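Sulfoquinovosidase (Escherichia coli, PDB 5AEG) hydrolyses sulfoquinovosyl diacylglycerides and simple sulfoquinovosides such as sulfoquinovosyl glycerol, releasing sulfoquinovose for breakdown by sulfoglycolysis. Local coordinates at residues Lys300-Met303 / Trp304-Trp308; Pro247-Pro250 / Asp251-Asp255. All coordinates share one frame; numbering follows the deposited sequence.

Interaction 1. Residues Lys300-Met303 / Trp304-Trp308; sequences KRVM and WNWKW
Met303 and Asn305 meet across an inverse gamma turn centred on Trp304, which turns the chain as it leaves the strand at Val302. Asn305 N gives a weak, bent hydrogen bond to Met303 O (2.9 Å, 145° at the hydrogen). Ser291 OG bonds to the same carbonyl, giving it two partners. A second inverse gamma turn follows directly, centred on Trp306 and closed by Lys307 N to Asn305 O at 2.9 Å.

The two turns set the indoles of Trp304 and Trp306 close to the end of the strand. With CG beside its backbone N and anti to the carbonyl carbon (chi1 -67°), Trp304 swings its pyrrole part back along the preceding residues, where CD1 comes to 3.2 Å from Val302 O. Its NE1 is also near this oxygen, but no hydrogen bond forms. From the side chain of Val302, CG1 touches Trp304 CD1 at 4.2 Å and reaches the edge of the second indole, near the ring plane, at Trp306 CZ3 (4.4 Å). Met303 O approaches the same CZ3 obliquely at 3.8 Å. The six-membered part of Trp306 thus rests against the turn, while Tyr337 O accepts a hydrogen bond from its NE1; Phe367 packs edge-to-face with Trp304.

Arg301, Val302 and Trp304 belong to the sulfoquinovosyl diacylglyceride site, and the Trp304 side chain lies about 6 Å from that of the nucleophile Asp405. One valine methyl touching both indoles, together with bonded turn carbonyls, is consistent with a local framework that holds Trp304, a residue of the substrate site, in place.

Interaction 2. Residues Pro247-Pro250 / Asp251-Asp255; sequences PELP and DWIYD
Pro250 is the bump of this contact, its ring in the corner between the Trp252 face and Ile253. Pro250 CB rises over one face of the Trp252 indole, 3.3 Å from NE1, and Ile253 CD1 lies over the same face at its other end, near CZ3. Trp252 is placed there by its first torsion (chi1 58°), which sets CG between the backbone N and the carbonyl carbon; its NE1 is bonded to Glu449 O. On the isoleucine side, Pro250 CD packs along Ile253 CG1 at 4.0 Å.

Leu249 makes a second bump, crossing both Ile253 and Tyr254 at about a right angle: CD1 meets Ile253 CG2 at 4.2 Å, and CB sits 3.8 Å from Tyr254 OH. An alanine in place of Trp252 would probably leave the Pro250 ring without the flat surface it lies against and Glu449 O without its indole donor.

The backbone folds as a type I turn closed by Ile253 N to Pro250 O (3.1 Å). Water 1 donates to Leu249 O (2.8 Å) and bonds to Tyr254 OH in the ring plane. Apolar knobs therefore interlock on the inside, while Asp251 forms salt bridges to Lys569 and Lys573, tying the turn to helix 569-582.

Both contacts are local turns of the family 31 TIM-barrel domain, their centres 27 Å apart and their nearest atoms about 17 Å apart, without touching. Interaction 2 comes first in the chain and leads into barrel strand 257-260; interaction 1 takes in the end of the hairpin 293-296/299-302, inserted after strand 282-286, and the loop beyond. Strand 282-286 relates to both: near its start, Asn283 bonds to Trp252 O, while just beyond its end the substrate-binding Gln288 has its side chain about 4 Å from that of Val302. The two turns thus belong to opposite ends of the barrel, 304-308 at the catalytic mouth and 251-255 at the other, away from the annotated sites.

Interaction 1. Residues Lys300-Met303 / Trp304-Trp308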
ATOM      1  N   LYS A 300      11.168 -19.031  15.711  1.00 38.37           N
ATOM      2  CA  LYS A 300      12.279 -18.403  15.045  1.00 34.23           C
ATOM      3  C   LYS A 300      11.870 -17.096  14.371  1.00 36.56           C
ATOM      4  O   LYS A 300      10.850 -17.013  13.687  1.00 33.57           O
ATOM      5  CB  LYS A 300      12.845 -19.392  14.024  1.00 38.58           C
ATOM      6  CG  LYS A 300      13.170 -20.732  14.715  1.00 42.92           C
ATOM      7  CD  LYS A 300      14.162 -21.647  14.032  1.00 49.13           C
ATOM      8  CE  LYS A 300      13.738 -22.054  12.641  1.00 58.29           C
ATOM      9  NZ  LYS A 300      12.582 -22.977  12.607  1.00 63.86           N
ATOM     10  N   ARG A 301      12.719 -16.106  14.532  1.00 28.27           N
ATOM     11  CA  ARG A 301      12.532 -14.786  14.015  1.00 31.10           C
ATOM     12  C   ARG A 301      13.814 -14.497  13.238  1.00 27.96           C
ATOM     13  O   ARG A 301      14.816 -15.167  13.424  1.00 30.86           O
ATOM     14  CB  ARG A 301      12.344 -13.832  15.216  1.00 36.58           C
ATOM     15  CG  ARG A 301      11.101 -12.966  15.284  1.00 52.53           C
ATOM     16  CD  ARG A 301       9.815 -13.738  15.506  1.00 53.28           C
ATOM     17  NE  ARG A 301       9.351 -14.380  14.266  1.00 63.20           N
ATOM     18  CZ  ARG A 301       8.489 -15.410  14.169  1.00 64.49           C
ATOM     19  NH1 ARG A 301       7.899 -15.955  15.267  1.00 66.14           N
ATOM     20  NH2 ARG A 301       8.212 -15.894  12.939  1.00 42.38           N
ATOM     21  N   VAL A 302      13.777 -13.526  12.341  1.00 26.09           N
ATOM     22  CA  VAL A 302      14.909 -13.052  11.592  1.00 28.20           C
ATOM     23  C   VAL A 302      15.759 -12.231  12.602  1.00 30.32           C
ATOM     24  O   VAL A 302      15.198 -11.530  13.445  1.00 27.38           O
ATOM     25  CB  VAL A 302      14.451 -12.152  10.443  1.00 29.06           C
ATOM     26  CG1 VAL A 302      15.605 -11.496   9.748  1.00 30.33           C
ATOM     27  CG2 VAL A 302      13.640 -12.959   9.441  1.00 31.11           C
ATOM     28  N   MET A 303      17.073 -12.314  12.445  1.00 25.42           N
ATOM     29  CA  MET A 303      18.029 -11.543  13.214  1.00 30.00           C
ATOM     30  C   MET A 303      18.139 -10.162  12.583  1.00 26.60           C
ATOM     31  O   MET A 303      18.546  -9.996  11.393  1.00 23.11           O
ATOM     32  CB  MET A 303      19.392 -12.312  13.218  1.00 29.51           C
ATOM     33  CG  MET A 303      20.587 -11.619  13.856  1.00 43.11           C
ATOM     34  SD  MET A 303      20.456 -11.652  15.652  1.00 51.55           S
ATOM     35  CE  MET A 303      20.508 -13.394  16.037  1.00 37.22           C
ATOM     36  N   TRP A 304      17.805  -9.116  13.339  1.00 24.86           N
ATOM     37  CA  TRP A 304      17.776  -7.782  12.755  1.00 22.61           C
ATOM     38  C   TRP A 304      19.134  -7.046  12.686  1.00 26.67           C
ATOM     39  O   TRP A 304      19.345  -5.967  13.281  1.00 25.02           O
ATOM     40  CB  TRP A 304      16.707  -6.925  13.448  1.00 25.43           C
ATOM     41  CG  TRP A 304      15.285  -7.352  13.212  1.00 25.27           C
ATOM     42  CD1 TRP A 304      14.851  -8.456  12.599  1.00 23.92           C
ATOM     43  CD2 TRP A 304      14.125  -6.644  13.614  1.00 26.11           C
ATOM     44  NE1 TRP A 304      13.470  -8.531  12.634  1.00 26.45           N
ATOM     45  CE2 TRP A 304      13.016  -7.411  13.253  1.00 25.90           C
ATOM     46  CE3 TRP A 304      13.919  -5.460  14.289  1.00 29.35           C
ATOM     47  CZ2 TRP A 304      11.719  -6.997  13.498  1.00 30.93           C
ATOM     48  CZ3 TRP A 304      12.583  -5.069  14.544  1.00 30.30           C
ATOM     49  CH2 TRP A 304      11.548  -5.813  14.112  1.00 27.85           C
ATOM     50  N   ASN A 305      20.081  -7.654  12.005  1.00 26.63           N
ATOM     51  CA  ASN A 305      21.349  -7.025  11.702  1.00 26.03           C
ATOM     52  C   ASN A 305      21.671  -7.338  10.236  1.00 24.66           C
ATOM     53  O   ASN A 305      21.916  -8.478   9.908  1.00 26.82           O
ATOM     54  CB  ASN A 305      22.440  -7.560  12.650  1.00 27.72           C
ATOM     55  CG  ASN A 305      23.693  -6.681  12.616  1.00 30.04           C
ATOM     56  OD1 ASN A 305      23.687  -5.571  13.115  1.00 29.81           O
ATOM     57  ND2 ASN A 305      24.691  -7.114  11.903  1.00 32.44           N
ATOM     58  N   TRP A 306      21.741  -6.286   9.421  1.00 25.58           N
ATOM     59  CA  TRP A 306      21.607  -6.339   7.956  1.00 25.39           C
ATOM     60  C   TRP A 306      22.969  -6.567   7.272  1.00 25.79           C
ATOM     61  O   TRP A 306      23.520  -5.760   6.515  1.00 26.95           O
ATOM     62  CB  TRP A 306      20.806  -5.130   7.420  1.00 24.87           C
ATOM     63  CG  TRP A 306      19.701  -4.776   8.321  1.00 24.81           C
ATOM     64  CD1 TRP A 306      19.499  -3.574   8.937  1.00 26.53           C
ATOM     65  CD2 TRP A 306      18.609  -5.581   8.680  1.00 23.89           C
ATOM     66  NE1 TRP A 306      18.391  -3.605   9.708  1.00 23.50           N
ATOM     67  CE2 TRP A 306      17.849  -4.842   9.620  1.00 24.19           C
ATOM     68  CE3 TRP A 306      18.256  -6.912   8.410  1.00 25.05           C
ATOM     69  CZ2 TRP A 306      16.711  -5.321  10.164  1.00 25.65           C
ATOM     70  CZ3 TRP A 306      17.108  -7.392   8.969  1.00 24.98           C
ATOM     71  CH2 TRP A 306      16.358  -6.616   9.833  1.00 22.72           C
ATOM     72  N   LYS A 307      23.429  -7.795   7.515  1.00 25.02           N
ATOM     73  CA  LYS A 307      24.641  -8.286   6.929  1.00 31.57           C
ATOM     74  C   LYS A 307      24.511  -9.793   6.780  1.00 24.42           C
ATOM     75  O   LYS A 307      23.915 -10.466   7.648  1.00 27.22           O
ATOM     76  CB  LYS A 307      25.749  -7.911   7.896  1.00 37.26           C
ATOM     77  CG  LYS A 307      27.178  -8.105   7.452  1.00 49.46           C
ATOM     78  CD  LYS A 307      28.082  -7.115   8.247  1.00 59.80           C
ATOM     79  CE  LYS A 307      27.806  -6.941   9.782  1.00 63.68           C
ATOM     80  NZ  LYS A 307      27.716  -5.518  10.297  1.00 58.30           N
ATOM     81  N   TRP A 308      25.085 -10.335   5.724  1.00 27.56           N
ATOM     82  CA  TRP A 308      25.007 -11.790   5.416  1.00 27.36           C
ATOM     83  C   TRP A 308      25.578 -12.590   6.569  1.00 28.04           C
ATOM     84  O   TRP A 308      26.637 -12.272   7.053  1.00 27.96           O
ATOM     85  CB  TRP A 308      25.770 -12.098   4.100  1.00 26.15           C
ATOM     86  CG  TRP A 308      26.133 -13.484   3.914  1.00 26.68           C
ATOM     87  CD1 TRP A 308      25.410 -14.568   4.191  1.00 25.23           C
ATOM     88  CD2 TRP A 308      27.390 -13.953   3.455  1.00 26.96           C
ATOM     89  NE1 TRP A 308      26.101 -15.696   3.904  1.00 25.93           N
ATOM     90  CE2 TRP A 308      27.325 -15.360   3.445  1.00 27.82           C
ATOM     91  CE3 TRP A 308      28.559 -13.314   3.023  1.00 29.02           C
ATOM     92  CZ2 TRP A 308      28.417 -16.196   3.030  1.00 27.79           C
ATOM     93  CZ3 TRP A 308      29.667 -14.148   2.564  1.00 30.90           C
ATOM     94  CH2 TRP A 308      29.561 -15.579   2.589  1.00 26.99           C
TER

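Interaction 2. Residues Pro247-Pro250 / Asp251-Asp255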
ATOM      1  N   PRO A 247       9.229   3.030 -11.511  1.00 23.51           N
ATOM      2  CA  PRO A 247      10.004   2.467 -12.618  1.00 24.36           C
ATOM      3  C   PRO A 247       9.359   1.286 -13.263  1.00 27.55           C
ATOM      4  O   PRO A 247       8.503   0.585 -12.652  1.00 24.56           O
ATOM      5  CB  PRO A 247      11.326   2.036 -11.938  1.00 26.52           C
ATOM      6  CG  PRO A 247      11.362   2.734 -10.630  1.00 25.52           C
ATOM      7  CD  PRO A 247       9.903   2.885 -10.229  1.00 22.64           C
ATOM      8  N   GLU A 248       9.771   1.010 -14.496  1.00 26.12           N
ATOM      9  CA  GLU A 248       9.559  -0.310 -15.069  1.00 24.93           C
ATOM     10  C   GLU A 248      10.248  -1.386 -14.229  1.00 23.77           C
ATOM     11  O   GLU A 248      11.296  -1.171 -13.681  1.00 24.07           O
ATOM     12  CB  GLU A 248      10.094  -0.393 -16.499  1.00 26.83           C
ATOM     13  CG  GLU A 248       9.300   0.479 -17.454  1.00 28.52           C
ATOM     14  CD  GLU A 248       9.779   0.407 -18.900  1.00 34.64           C
ATOM     15  OE1 GLU A 248      10.815  -0.198 -19.187  1.00 35.13           O
ATOM     16  OE2 GLU A 248       9.083   0.944 -19.733  1.00 32.53           O
ATOM     17  N   LEU A 249       9.556  -2.538 -14.076  1.00 23.74           N
ATOM     18  CA  LEU A 249      10.093  -3.691 -13.343  1.00 23.77           C
ATOM     19  C   LEU A 249      11.249  -4.334 -14.102  1.00 25.07           C
ATOM     20  O   LEU A 249      11.251  -4.387 -15.341  1.00 25.29           O
ATOM     21  CB  LEU A 249       9.015  -4.759 -13.148  1.00 23.19           C
ATOM     22  CG  LEU A 249       7.793  -4.382 -12.301  1.00 21.95           C
ATOM     23  CD1 LEU A 249       6.741  -5.489 -12.281  1.00 23.61           C
ATOM     24  CD2 LEU A 249       8.219  -4.102 -10.888  1.00 24.53           C
ATOM     25  N   PRO A 250      12.159  -4.941 -13.364  1.00 24.44           N
ATOM     26  CA  PRO A 250      13.156  -5.731 -14.094  1.00 24.08           C
ATOM     27  C   PRO A 250      12.538  -6.815 -14.864  1.00 25.62           C
ATOM     28  O   PRO A 250      11.532  -7.415 -14.406  1.00 23.35           O
ATOM     29  CB  PRO A 250      14.047  -6.284 -13.021  1.00 23.89           C
ATOM     30  CG  PRO A 250      13.854  -5.371 -11.825  1.00 25.33           C
ATOM     31  CD  PRO A 250      12.460  -4.835 -11.927  1.00 24.81           C
ATOM     32  N   ASP A 251      13.167  -7.133 -15.992  1.00 25.37           N
ATOM     33  CA  ASP A 251      12.668  -8.156 -16.915  1.00 25.93           C
ATOM     34  C   ASP A 251      12.481  -9.525 -16.268  1.00 26.49           C
ATOM     35  O   ASP A 251      11.624 -10.279 -16.654  1.00 23.93           O
ATOM     36  CB  ASP A 251      13.585  -8.298 -18.149  1.00 30.51           C
ATOM     37  CG  ASP A 251      12.874  -9.037 -19.298  1.00 29.00           C
ATOM     38  OD1 ASP A 251      11.840  -8.496 -19.771  1.00 35.49           O
ATOM     39  OD2 ASP A 251      13.226 -10.184 -19.579  1.00 30.82           O
ATOM     40  N   TRP A 252      13.300  -9.823 -15.269  1.00 24.09           N
ATOM     41  CA  TRP A 252      13.304 -11.142 -14.662  1.00 25.98           C
ATOM     42  C   TRP A 252      12.068 -11.397 -13.722  1.00 25.21           C
ATOM     43  O   TRP A 252      11.735 -12.561 -13.394  1.00 21.78           O
ATOM     44  CB  TRP A 252      14.650 -11.417 -13.956  1.00 24.47           C
ATOM     45  CG  TRP A 252      14.998 -10.421 -12.888  1.00 26.11           C
ATOM     46  CD1 TRP A 252      15.811  -9.352 -13.025  1.00 29.74           C
ATOM     47  CD2 TRP A 252      14.556 -10.422 -11.511  1.00 25.85           C
ATOM     48  NE1 TRP A 252      15.934  -8.709 -11.840  1.00 25.37           N
ATOM     49  CE2 TRP A 252      15.164  -9.327 -10.896  1.00 25.29           C
ATOM     50  CE3 TRP A 252      13.757 -11.297 -10.730  1.00 23.86           C
ATOM     51  CZ2 TRP A 252      14.972  -9.018  -9.565  1.00 26.03           C
ATOM     52  CZ3 TRP A 252      13.563 -11.010  -9.397  1.00 25.12           C
ATOM     53  CH2 TRP A 252      14.184  -9.886  -8.807  1.00 25.55           C
ATOM     54  N   ILE A 253      11.395 -10.325 -13.319  1.00 24.94           N
ATOM     55  CA  ILE A 253      10.138 -10.444 -12.525  1.00 23.75           C
ATOM     56  C   ILE A 253       9.068 -11.271 -13.212  1.00 23.65           C
ATOM     57  O   ILE A 253       8.377 -12.038 -12.571  1.00 21.40           O
ATOM     58  CB  ILE A 253       9.562  -9.058 -12.137  1.00 23.85           C
ATOM     59  CG1 ILE A 253      10.543  -8.313 -11.225  1.00 24.00           C
ATOM     60  CG2 ILE A 253       8.235  -9.258 -11.385  1.00 21.55           C
ATOM     61  CD1 ILE A 253      10.674  -8.835  -9.806  1.00 24.18           C
ATOM     62  N   TYR A 254       9.057 -11.213 -14.540  1.00 22.11           N
ATOM     63  CA  TYR A 254       8.088 -11.928 -15.332  1.00 22.24           C
ATOM     64  C   TYR A 254       8.401 -13.402 -15.568  1.00 21.89           C
ATOM     65  O   TYR A 254       7.583 -14.129 -16.186  1.00 23.39           O
ATOM     66  CB  TYR A 254       7.948 -11.230 -16.704  1.00 23.26           C
ATOM     67  CG  TYR A 254       7.697  -9.773 -16.601  1.00 21.02           C
ATOM     68  CD1 TYR A 254       6.484  -9.284 -16.264  1.00 23.31           C
ATOM     69  CD2 TYR A 254       8.680  -8.864 -16.912  1.00 25.67           C
ATOM     70  CE1 TYR A 254       6.266  -7.907 -16.147  1.00 24.14           C
ATOM     71  CE2 TYR A 254       8.489  -7.505 -16.795  1.00 24.61           C
ATOM     72  CZ  TYR A 254       7.258  -7.044 -16.405  1.00 27.00           C
ATOM     73  OH  TYR A 254       7.075  -5.721 -16.277  1.00 25.42           O
ATOM     74  N   ASP A 255       9.573 -13.864 -15.118  1.00 23.91           N
ATOM     75  CA  ASP A 255      10.073 -15.164 -15.524  1.00 24.54           C
ATOM     76  C   ASP A 255       9.699 -16.323 -14.597  1.00 25.38           C
ATOM     77  O   ASP A 255      10.069 -17.509 -14.861  1.00 23.20           O
ATOM     78  CB  ASP A 255      11.559 -15.119 -15.758  1.00 25.66           C
ATOM     79  CG  ASP A 255      11.932 -14.219 -16.879  1.00 27.77           C
ATOM     80  OD1 ASP A 255      11.121 -13.890 -17.753  1.00 26.98           O
ATOM     81  OD2 ASP A 255      13.068 -13.803 -16.874  1.00 27.46           O
TER
HETATM   82  O   HOH W   1       9.088  -3.998 -17.020  1.00 29.85           O